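Local coordinates for protein acetyltransferase (Bacillus cereus, PDB 1Y9W) that probably transfers an acyl group, most likely acetyl, from a coenzyme A thioester to a still unidentified acceptor, as members of the GNAT family do, at residues Y24-L29 with M59-L64. Numbering follows the deposited sequence.
Sequences YNMSIL and MYFYHL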
# COMPACT_ATOMS: atom_id res chain seq x y z
N TYR A 24 5.07 -0.10 -17.79
CA TYR A 24 5.25 -1.50 -18.17
C TYR A 24 4.01 -2.32 -17.82
O TYR A 24 3.55 -3.13 -18.61
CB TYR A 24 6.48 -2.10 -17.48
CG TYR A 24 6.69 -3.59 -17.70
CD1 TYR A 24 7.01 -4.09 -18.97
CD2 TYR A 24 6.55 -4.49 -16.65
CE1 TYR A 24 7.20 -5.48 -19.17
CE2 TYR A 24 6.73 -5.87 -16.85
CZ TYR A 24 7.06 -6.36 -18.11
OH TYR A 24 7.24 -7.71 -18.29
N ASN A 25 3.47 -2.10 -16.62
CA ASN A 25 2.27 -2.82 -16.20
C ASN A 25 1.16 -2.56 -17.21
O ASN A 25 0.55 -3.50 -17.75
CB ASN A 25 1.80 -2.34 -14.81
CG ASN A 25 2.72 -2.79 -13.68
OD1 ASN A 25 3.62 -3.62 -13.88
ND2 ASN A 25 2.49 -2.25 -12.49
N MET A 26 0.90 -1.29 -17.47
CA MET A 26 -0.15 -0.91 -18.40
C MET A 26 0.07 -1.52 -19.78
O MET A 26 -0.89 -1.90 -20.45
CB MET A 26 -0.21 0.62 -18.53
CG MET A 26 -0.68 1.34 -17.28
SD MET A 26 -2.32 0.81 -16.79
CE MET A 26 -1.94 -0.33 -15.53
N SER A 27 1.33 -1.62 -20.18
CA SER A 27 1.67 -2.17 -21.49
C SER A 27 1.36 -3.65 -21.65
O SER A 27 1.25 -4.15 -22.78
CB SER A 27 3.15 -1.92 -21.80
OG SER A 27 3.99 -2.72 -21.00
N ILE A 28 1.23 -4.38 -20.55
CA ILE A 28 0.94 -5.80 -20.66
C ILE A 28 -0.45 -6.18 -20.14
O ILE A 28 -0.75 -7.36 -19.96
CB ILE A 28 2.02 -6.64 -19.95
CG1 ILE A 28 2.02 -6.37 -18.44
CG2 ILE A 28 3.40 -6.31 -20.53
CD1 ILE A 28 3.07 -7.17 -17.69
N LEU A 29 -1.30 -5.18 -19.90
CA LEU A 29 -2.65 -5.43 -19.42
C LEU A 29 -3.67 -4.90 -20.42
O LEU A 29 -3.40 -3.95 -21.16
CB LEU A 29 -2.89 -4.75 -18.06
CG LEU A 29 -2.11 -5.31 -16.87
CD1 LEU A 29 -2.44 -4.50 -15.63
CD2 LEU A 29 -2.47 -6.77 -16.68
N MET A 59 -9.44 3.99 -6.12
CA MET A 59 -9.92 2.95 -7.02
C MET A 59 -9.05 2.82 -8.28
O MET A 59 -8.50 3.79 -8.79
CB MET A 59 -11.36 3.25 -7.46
CG MET A 59 -12.39 3.23 -6.34
SD MET A 59 -14.06 3.54 -6.96
CE MET A 59 -13.99 5.32 -7.00
N TYR A 60 -8.94 1.58 -8.76
CA TYR A 60 -8.20 1.27 -9.98
C TYR A 60 -8.26 -0.25 -10.17
O TYR A 60 -8.52 -0.97 -9.21
CB TYR A 60 -6.75 1.76 -9.92
CG TYR A 60 -5.90 1.16 -8.82
CD1 TYR A 60 -5.74 1.81 -7.60
CD2 TYR A 60 -5.20 -0.02 -9.04
CE1 TYR A 60 -4.89 1.30 -6.63
CE2 TYR A 60 -4.35 -0.54 -8.07
CZ TYR A 60 -4.20 0.12 -6.87
OH TYR A 60 -3.35 -0.39 -5.93
N PHE A 61 -8.05 -0.72 -11.40
CA PHE A 61 -8.13 -2.16 -11.67
C PHE A 61 -9.51 -2.64 -11.26
O PHE A 61 -9.74 -3.84 -11.04
CB PHE A 61 -7.09 -2.93 -10.86
CG PHE A 61 -5.71 -2.84 -11.42
CD1 PHE A 61 -5.49 -2.26 -12.66
CD2 PHE A 61 -4.63 -3.38 -10.72
CE1 PHE A 61 -4.21 -2.23 -13.21
CE2 PHE A 61 -3.35 -3.36 -11.27
CZ PHE A 61 -3.14 -2.78 -12.52
N TYR A 62 -10.43 -1.69 -11.16
CA TYR A 62 -11.80 -1.96 -10.76
C TYR A 62 -11.93 -2.57 -9.37
O TYR A 62 -12.61 -3.58 -9.17
CB TYR A 62 -12.52 -2.80 -11.81
CG TYR A 62 -12.85 -1.98 -13.03
CD1 TYR A 62 -13.72 -0.89 -12.95
CD2 TYR A 62 -12.24 -2.24 -14.26
CE1 TYR A 62 -13.98 -0.08 -14.06
CE2 TYR A 62 -12.49 -1.44 -15.37
CZ TYR A 62 -13.35 -0.36 -15.27
OH TYR A 62 -13.59 0.43 -16.37
N HIS A 63 -11.27 -1.93 -8.41
CA HIS A 63 -11.34 -2.35 -7.02
C HIS A 63 -11.16 -1.12 -6.16
O HIS A 63 -10.58 -0.12 -6.59
CB HIS A 63 -10.25 -3.38 -6.69
CG HIS A 63 -8.99 -2.78 -6.16
ND1 HIS A 63 -8.53 -3.04 -4.88
CD2 HIS A 63 -8.09 -1.94 -6.72
CE1 HIS A 63 -7.40 -2.38 -4.68
NE2 HIS A 63 -7.11 -1.71 -5.78
N LEU A 64 -11.66 -1.20 -4.93
CA LEU A 64 -11.52 -0.11 -3.98
C LEU A 64 -10.59 -0.52 -2.84
O LEU A 64 -10.78 -1.56 -2.21
CB LEU A 64 -12.88 0.26 -3.38
CG LEU A 64 -12.76 1.17 -2.15
CD1 LEU A 64 -12.18 2.52 -2.56
CD2 LEU A 64 -14.13 1.35 -1.50
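The ring of F61 meets M26 and L29 with its outer end. The methyl of M26 sits at the ring edge, near its plane, with CE 3.8 Å from F61 CE1. The L29 methyl comes in obliquely, and its CD1 is 3.6 Å from F61 CZ. The same CD1 is 3.8 Å from F61 CE1, so both methyls share one corner of the ring. At the inner end, F61 CD2 lies in plane at the edge of the Y60 ring.

M26 does not head straight for the ring. Its chain folds at chi2 (-59°) and again at chi3 (99°), and this swings CE over to F61. L29 reaches out more directly. Its CD1 extends anti to CA (chi2 179°), and the side chain meets F61 at about a right angle. The backbones stay well apart, with the CA atoms of L29 and F61 10.0 Å from each other.

F61 and Y62 form the tight turn between strands 51-60 and 63-71. Both have positive phi, left-handed values, as in two-residue hairpin turns of the I'/III' kind. Y60 N bonds to H63 O (3.2 Å) across its base. M26 and L29 belong to the end of helix 11-27 and the loop after it. The contact therefore joins a hairpin tip of the GNAT sheet to this helix. The second subunit lies close by. N25 OD1 accepts a hydrogen bond from Q108 NE2 of that subunit, and L29 packs on its H131.

No hydrogen bond or salt bridge crosses between 24-29 and 59-64. Only 101 Å² is buried, summed over both sides. The link is a small apolar one, held by dispersion and by burial of F61 and L29. With no polar pair between the two segments, the contact sets closeness but little direction, and both methyls meet only the CE1-CZ end of the ring.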